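Local coordinates for pesticidal crystal protein Cry4Aa (Bacillus thuringiensis, PDB 2C9K) that kills mosquito larvae by binding midgut epithelial cells and causing their colloid-osmotic lysis, as a pore-forming delta-endotoxin, at residues N148-F160 against Y182-T194. Residues are numbered along the deposited sequence; the frame is centred on the assembly and turned at random.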
# COMPACT_ATOMS: atom_id res chain seq x y z
N ASN A 148 1.56 15.06 -5.87
CA ASN A 148 0.64 14.28 -6.69
C ASN A 148 -0.16 15.21 -7.58
O ASN A 148 -0.28 14.98 -8.78
CB ASN A 148 -0.28 13.44 -5.80
CG ASN A 148 -1.27 12.60 -6.61
OD1 ASN A 148 -2.48 12.83 -6.56
ND2 ASN A 148 -0.75 11.63 -7.36
N LEU A 149 -0.73 16.26 -7.00
CA LEU A 149 -1.49 17.22 -7.79
C LEU A 149 -0.56 17.68 -8.91
O LEU A 149 -0.93 17.68 -10.09
CB LEU A 149 -1.92 18.42 -6.95
CG LEU A 149 -2.97 18.10 -5.89
CD1 LEU A 149 -3.21 19.30 -4.98
CD2 LEU A 149 -4.24 17.68 -6.59
N HIS A 150 0.65 18.06 -8.52
CA HIS A 150 1.64 18.52 -9.48
C HIS A 150 1.79 17.50 -10.60
O HIS A 150 1.64 17.83 -11.78
CB HIS A 150 2.99 18.74 -8.81
CG HIS A 150 4.00 19.41 -9.69
ND1 HIS A 150 3.67 19.96 -10.91
CD2 HIS A 150 5.32 19.61 -9.53
CE1 HIS A 150 4.74 20.47 -11.47
NE2 HIS A 150 5.76 20.27 -10.66
N LEU A 151 2.07 16.25 -10.24
CA LEU A 151 2.24 15.19 -11.24
C LEU A 151 1.01 15.02 -12.14
O LEU A 151 1.15 14.66 -13.32
CB LEU A 151 2.58 13.86 -10.56
CG LEU A 151 3.97 13.73 -9.93
CD1 LEU A 151 4.05 12.46 -9.10
CD2 LEU A 151 5.02 13.72 -11.03
N THR A 152 -0.18 15.28 -11.59
CA THR A 152 -1.42 15.11 -12.35
C THR A 152 -1.61 16.12 -13.48
O THR A 152 -2.08 15.77 -14.56
CB THR A 152 -2.65 15.16 -11.43
OG1 THR A 152 -2.47 14.25 -10.34
CG2 THR A 152 -3.88 14.76 -12.20
N VAL A 153 -1.26 17.38 -13.23
CA VAL A 153 -1.41 18.38 -14.27
C VAL A 153 -0.36 18.16 -15.36
O VAL A 153 -0.63 18.37 -16.53
CB VAL A 153 -1.28 19.82 -13.72
CG1 VAL A 153 -1.24 20.81 -14.87
CG2 VAL A 153 -2.48 20.13 -12.83
N LEU A 154 0.83 17.74 -14.97
CA LEU A 154 1.87 17.49 -15.95
C LEU A 154 1.48 16.29 -16.82
O LEU A 154 1.60 16.33 -18.05
CB LEU A 154 3.20 17.22 -15.26
CG LEU A 154 3.80 18.46 -14.60
CD1 LEU A 154 5.01 18.08 -13.75
CD2 LEU A 154 4.20 19.46 -15.68
N ASN A 155 1.00 15.22 -16.19
CA ASN A 155 0.58 14.03 -16.92
C ASN A 155 -0.52 14.46 -17.87
O ASN A 155 -0.58 13.99 -19.01
CB ASN A 155 0.04 12.96 -15.94
CG ASN A 155 -0.60 11.77 -16.65
OD1 ASN A 155 -1.78 11.80 -17.00
ND2 ASN A 155 0.18 10.72 -16.88
N GLN A 156 -1.36 15.36 -17.41
CA GLN A 156 -2.47 15.86 -18.21
C GLN A 156 -1.95 16.72 -19.37
O GLN A 156 -2.37 16.55 -20.52
CB GLN A 156 -3.42 16.68 -17.33
CG GLN A 156 -4.75 17.01 -17.98
CD GLN A 156 -4.60 17.92 -19.20
OE1 GLN A 156 -4.33 19.12 -19.08
NE2 GLN A 156 -4.76 17.34 -20.39
N ALA A 157 -1.02 17.61 -19.06
CA ALA A 157 -0.41 18.50 -20.05
C ALA A 157 0.18 17.68 -21.18
O ALA A 157 -0.03 17.99 -22.35
CB ALA A 157 0.68 19.34 -19.40
N VAL A 158 0.93 16.64 -20.83
CA VAL A 158 1.53 15.78 -21.84
C VAL A 158 0.44 15.19 -22.73
O VAL A 158 0.55 15.22 -23.95
CB VAL A 158 2.32 14.65 -21.20
CG1 VAL A 158 2.71 13.63 -22.24
CG2 VAL A 158 3.57 15.21 -20.54
N LYS A 159 -0.60 14.66 -22.12
CA LYS A 159 -1.71 14.06 -22.87
C LYS A 159 -2.39 15.11 -23.73
O LYS A 159 -2.64 14.89 -24.92
CB LYS A 159 -2.74 13.45 -21.93
CG LYS A 159 -2.26 12.23 -21.16
CD LYS A 159 -3.39 11.71 -20.28
CE LYS A 159 -2.96 10.53 -19.42
NZ LYS A 159 -4.06 10.14 -18.50
N PHE A 160 -2.69 16.25 -23.12
CA PHE A 160 -3.35 17.36 -23.79
C PHE A 160 -2.65 17.76 -25.09
O PHE A 160 -3.29 17.97 -26.12
CB PHE A 160 -3.41 18.57 -22.85
CG PHE A 160 -4.15 19.74 -23.42
CD1 PHE A 160 -5.53 19.69 -23.59
CD2 PHE A 160 -3.46 20.88 -23.81
CE1 PHE A 160 -6.21 20.76 -24.16
CE2 PHE A 160 -4.14 21.96 -24.38
CZ PHE A 160 -5.52 21.90 -24.55
N TYR A 182 6.20 18.99 -21.78
CA TYR A 182 6.46 18.68 -20.38
C TYR A 182 6.88 17.25 -20.09
O TYR A 182 7.05 16.89 -18.93
CB TYR A 182 5.22 18.99 -19.54
CG TYR A 182 4.73 20.41 -19.62
CD1 TYR A 182 4.05 20.86 -20.75
CD2 TYR A 182 4.92 21.30 -18.57
CE1 TYR A 182 3.57 22.17 -20.83
CE2 TYR A 182 4.45 22.61 -18.64
CZ TYR A 182 3.77 23.03 -19.77
OH TYR A 182 3.28 24.32 -19.85
N TYR A 183 7.04 16.42 -21.12
CA TYR A 183 7.41 15.03 -20.86
C TYR A 183 8.77 14.82 -20.20
O TYR A 183 8.93 13.93 -19.37
CB TYR A 183 7.33 14.18 -22.13
CG TYR A 183 7.46 12.71 -21.82
CD1 TYR A 183 6.66 12.12 -20.83
CD2 TYR A 183 8.40 11.90 -22.46
CE1 TYR A 183 6.80 10.78 -20.50
CE2 TYR A 183 8.54 10.56 -22.13
CZ TYR A 183 7.74 10.01 -21.15
OH TYR A 183 7.87 8.70 -20.79
N PRO A 184 9.78 15.62 -20.58
CA PRO A 184 11.07 15.40 -19.91
C PRO A 184 10.95 15.81 -18.44
O PRO A 184 11.60 15.25 -17.57
CB PRO A 184 12.01 16.30 -20.70
CG PRO A 184 11.42 16.28 -22.07
CD PRO A 184 9.95 16.46 -21.77
N VAL A 185 10.10 16.79 -18.19
CA VAL A 185 9.87 17.30 -16.84
C VAL A 185 8.96 16.39 -16.02
O VAL A 185 9.15 16.25 -14.80
CB VAL A 185 9.24 18.71 -16.88
CG1 VAL A 185 8.96 19.20 -15.48
CG2 VAL A 185 10.17 19.66 -17.60
N LEU A 186 7.96 15.79 -16.67
CA LEU A 186 7.02 14.89 -16.01
C LEU A 186 7.82 13.77 -15.39
O LEU A 186 7.66 13.42 -14.23
CB LEU A 186 6.04 14.32 -17.03
CG LEU A 186 5.13 13.17 -16.58
CD1 LEU A 186 4.31 13.60 -15.39
CD2 LEU A 186 4.23 12.77 -17.74
N THR A 187 8.70 13.23 -16.21
CA THR A 187 9.58 12.15 -15.81
C THR A 187 10.41 12.54 -14.58
O THR A 187 10.27 11.93 -13.52
CB THR A 187 10.49 11.77 -16.99
OG1 THR A 187 9.69 11.14 -18.00
CG2 THR A 187 11.61 10.84 -16.56
N LYS A 188 11.24 13.57 -14.70
CA LYS A 188 12.08 14.03 -13.60
C LYS A 188 11.28 14.27 -12.32
O LYS A 188 11.80 14.08 -11.22
CB LYS A 188 12.82 15.31 -13.99
CG LYS A 188 14.32 15.28 -13.72
CD LYS A 188 14.99 14.13 -14.48
CE LYS A 188 16.50 14.29 -14.58
NZ LYS A 188 16.91 15.48 -15.41
N ALA A 189 10.03 14.69 -12.47
CA ALA A 189 9.16 14.96 -11.32
C ALA A 189 8.73 13.65 -10.65
O ALA A 189 8.59 13.59 -9.42
CB ALA A 189 7.93 15.74 -11.78
N ILE A 190 8.50 12.61 -11.45
CA ILE A 190 8.11 11.30 -10.94
C ILE A 190 9.30 10.73 -10.17
O ILE A 190 9.14 10.14 -9.10
CB ILE A 190 7.76 10.31 -12.09
CG1 ILE A 190 6.43 10.70 -12.73
CG2 ILE A 190 7.72 8.89 -11.57
CD1 ILE A 190 6.07 9.87 -13.95
N GLU A 191 10.49 10.92 -10.73
CA GLU A 191 11.69 10.43 -10.10
C GLU A 191 12.02 11.18 -8.81
O GLU A 191 12.22 10.56 -7.76
CB GLU A 191 12.87 10.51 -11.06
CG GLU A 191 14.17 9.96 -10.48
CD GLU A 191 15.28 9.90 -11.49
OE1 GLU A 191 15.05 9.38 -12.60
OE2 GLU A 191 16.40 10.35 -11.18
N ASP A 192 12.09 12.50 -8.88
CA ASP A 192 12.42 13.30 -7.71
C ASP A 192 11.45 13.14 -6.57
O ASP A 192 11.85 12.93 -5.43
CB ASP A 192 12.54 14.77 -8.07
CG ASP A 192 13.72 15.05 -8.96
OD1 ASP A 192 14.62 14.18 -9.07
OD2 ASP A 192 13.76 16.16 -9.56
N TYR A 193 10.16 13.24 -6.87
CA TYR A 193 9.13 13.10 -5.85
C TYR A 193 9.18 11.72 -5.19
O TYR A 193 9.05 11.61 -3.97
CB TYR A 193 7.77 13.37 -6.47
CG TYR A 193 7.53 14.83 -6.74
CD1 TYR A 193 6.63 15.25 -7.72
CD2 TYR A 193 8.18 15.81 -6.00
CE1 TYR A 193 6.39 16.60 -7.95
CE2 TYR A 193 7.94 17.17 -6.21
CZ TYR A 193 7.05 17.56 -7.19
OH TYR A 193 6.80 18.89 -7.40
N THR A 194 9.36 10.68 -5.99
CA THR A 194 9.44 9.33 -5.45
C THR A 194 10.61 9.23 -4.48
O THR A 194 10.42 8.90 -3.32
CB THR A 194 9.63 8.29 -6.57
OG1 THR A 194 8.43 8.19 -7.34
CG2 THR A 194 9.97 6.93 -5.98
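Leu151 and Leu186 are the two knobs that lock these antiparallel helices together, each set into a hole of the partner helix. The Leu151 side chain sits among Leu186, Ala189, Ile190 and Tyr193: its CD2 lies 3.6 Å from Ala189 CB and 3.7 Å from Ile190 CG1, while its CG comes up against the edge of the Tyr193 ring, 3.8 Å from CD1. Leu186 returns the insertion among Leu151, Leu154, Asn155 and Val158. With its CG anti to the backbone N (chi1 170°), its two methyls reach the partner helix, CD1 packing 3.8 Å from Leu154 CB and CD2 the same distance from Val158 CG2. Next to this pair, Leu154 sends CD2 obliquely to the Tyr182 ring, 3.5 Å from CD2 of the tyrosine, and Ala157 CB lies over a face of the same ring. Tyr182 lies just ahead of helix 183-208, and its ring packs on Leu154 and Ala157 at that end.

The axes of the two helical segments come within 9.4 Å, their N-to-C directions 154° apart and so roughly antiparallel, neighbours in the all-helical N-terminal bundle of the three-domain Cry toxins, the domain credited with pore formation in this family. Helix 103-123 packs on Leu149, Val153, Tyr182 and Tyr193, and Phe243 touches Leu151.

Packing is looser on the two flanks, where Tyr183 and Val185 are little covered by the partner helix. On one, Val158, tightly packed within but partly exposed on its outer side, sets CG2 at the edge of the Tyr183 ring, whose OH hydrogen-bonds Asp247. On the other, Val185 CG1 only grazes Leu154 CD1 at 4.5 Å. Asn155, by contrast, is a buried amide, its ND2 held by the backbone O of Tyr246.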